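Local coordinates for regulatory protein E2 (Bovine papillomavirus type 1, PDB 2JEX), which probably regulates viral transcription and, by partnering the E1 protein, initiation of viral DNA replication, the chain here being its N-terminal transactivation domain, at residues A45-K49 against G50-L54. The protein carries 1 engineered substitution. Sequence-based numbering, arbitrary orientation.
Sequences AARKK and GVTVL
A Schellman motif closes the C-terminal end of helix 26-48, and Ala-46, Arg-47, Gly-50 and Val-51 meet in it. Two backbone bonds define it: Val-51 N reaches back to Ala-46 O at 2.9 Å, and Gly-50 N to Arg-47 O, also at 2.9 Å. Their N-H...O angles, near 150° in both, make them comparably straight. Gly-50 turns the chain with a positive phi of 87°, where a beta carbon would be pressed against the carbonyl O of Lys-49, so the conformation itself calls for glycine.

An apolar contact accompanies the backbone bonds. The CB of Ala-46 lies 3.8 Å from Val-51 CB, and also meets the CD2 branch of Leu-54 at 4.1 Å, so this buried methyl is touched by two residues of the departing chain. Val-51 also rests CG2 near Ala-46 O.

Arg-47 adds a side-chain bond to the turn. With CG anti to the backbone N and further bends at chi2 and chi3, the chain folds back until NH1 donates to Val-51 O at 3.0 Å. The N-H...O angle of 136° makes the bond bent; separately, the donor lies above the carbonyl plane, and the acceptor, near the guanidinium edge, is tilted from the guanidinium plane. Thr-52 places its CG2 methyl obliquely to the same guanidinium.

Just past the last helical residue, Lys-49 bends at chi4 to bring NZ within 2.7 Å of Ala-45 O, adding a side-chain donor, probably charged, to a carbonyl of the last turn.

Beyond the turn, the chain enters a short, weakly bonded strand at about 53-54, paired antiparallel with 57-58, with Thr-52 bonded through its backbone to Val-59, while Arg-47 and Lys-48 touch Ser-62 at the start of helix 62-83.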
# COMPACT_ATOMS: atom_id res chain seq x y z
N ALA A 45 5.78 25.00 -2.07
CA ALA A 45 6.61 26.19 -2.01
C ALA A 45 5.92 27.40 -2.65
O ALA A 45 6.05 28.52 -2.18
CB ALA A 45 7.95 25.93 -2.67
N ALA A 46 5.18 27.16 -3.73
CA ALA A 46 4.39 28.19 -4.40
C ALA A 46 3.29 28.71 -3.47
O ALA A 46 3.08 29.92 -3.38
CB ALA A 46 3.80 27.64 -5.69
N ARG A 47 2.62 27.79 -2.78
CA ARG A 47 1.56 28.10 -1.81
C ARG A 47 2.02 29.01 -0.65
O ARG A 47 1.33 29.98 -0.29
CB ARG A 47 0.94 26.80 -1.30
CG ARG A 47 -0.49 26.91 -0.79
CD ARG A 47 -1.45 27.59 -1.79
NE ARG A 47 -2.42 28.40 -1.06
CZ ARG A 47 -2.52 29.73 -1.14
NH1 ARG A 47 -1.73 30.44 -1.94
NH2 ARG A 47 -3.45 30.36 -0.42
N LYS A 48 3.20 28.71 -0.11
CA LYS A 48 3.82 29.54 0.95
C LYS A 48 4.04 30.97 0.51
O LYS A 48 4.02 31.89 1.32
CB LYS A 48 5.16 28.96 1.43
CG LYS A 48 5.08 27.57 2.11
CD LYS A 48 4.38 27.61 3.48
CE LYS A 48 2.91 27.21 3.39
NZ LYS A 48 2.14 27.65 4.59
N LYS A 49 4.26 31.14 -0.80
CA LYS A 49 4.55 32.43 -1.40
C LYS A 49 3.27 33.12 -1.88
O LYS A 49 3.31 34.22 -2.46
CB LYS A 49 5.58 32.26 -2.51
CG LYS A 49 6.94 31.80 -1.98
CD LYS A 49 7.81 31.15 -3.05
CE LYS A 49 9.02 30.43 -2.42
NZ LYS A 49 8.66 29.16 -1.70
N GLY A 50 2.13 32.48 -1.63
CA GLY A 50 0.82 33.05 -1.93
C GLY A 50 0.34 32.77 -3.34
O GLY A 50 -0.68 33.34 -3.78
N VAL A 51 1.05 31.89 -4.06
CA VAL A 51 0.66 31.53 -5.43
C VAL A 51 -0.57 30.60 -5.43
O VAL A 51 -0.67 29.71 -4.60
CB VAL A 51 1.85 30.88 -6.23
CG1 VAL A 51 1.46 30.65 -7.69
CG2 VAL A 51 3.10 31.74 -6.16
N THR A 52 -1.49 30.86 -6.36
CA THR A 52 -2.75 30.11 -6.49
C THR A 52 -2.86 29.46 -7.87
O THR A 52 -3.59 28.49 -8.06
CB THR A 52 -4.00 31.03 -6.30
OG1 THR A 52 -3.87 32.21 -7.10
CG2 THR A 52 -4.18 31.42 -4.84
N VAL A 53 -2.16 30.04 -8.85
CA VAL A 53 -2.04 29.47 -10.18
C VAL A 53 -0.59 29.65 -10.63
O VAL A 53 -0.07 30.77 -10.69
CB VAL A 53 -2.96 30.14 -11.24
CG1 VAL A 53 -2.88 29.40 -12.57
CG2 VAL A 53 -4.42 30.24 -10.77
N LEU A 54 0.05 28.52 -10.93
CA LEU A 54 1.40 28.50 -11.46
C LEU A 54 1.35 28.04 -12.91
O LEU A 54 1.22 26.86 -13.21
CB LEU A 54 2.27 27.57 -10.60
CG LEU A 54 3.80 27.60 -10.74
CD1 LEU A 54 4.39 29.02 -10.66
CD2 LEU A 54 4.38 26.71 -9.67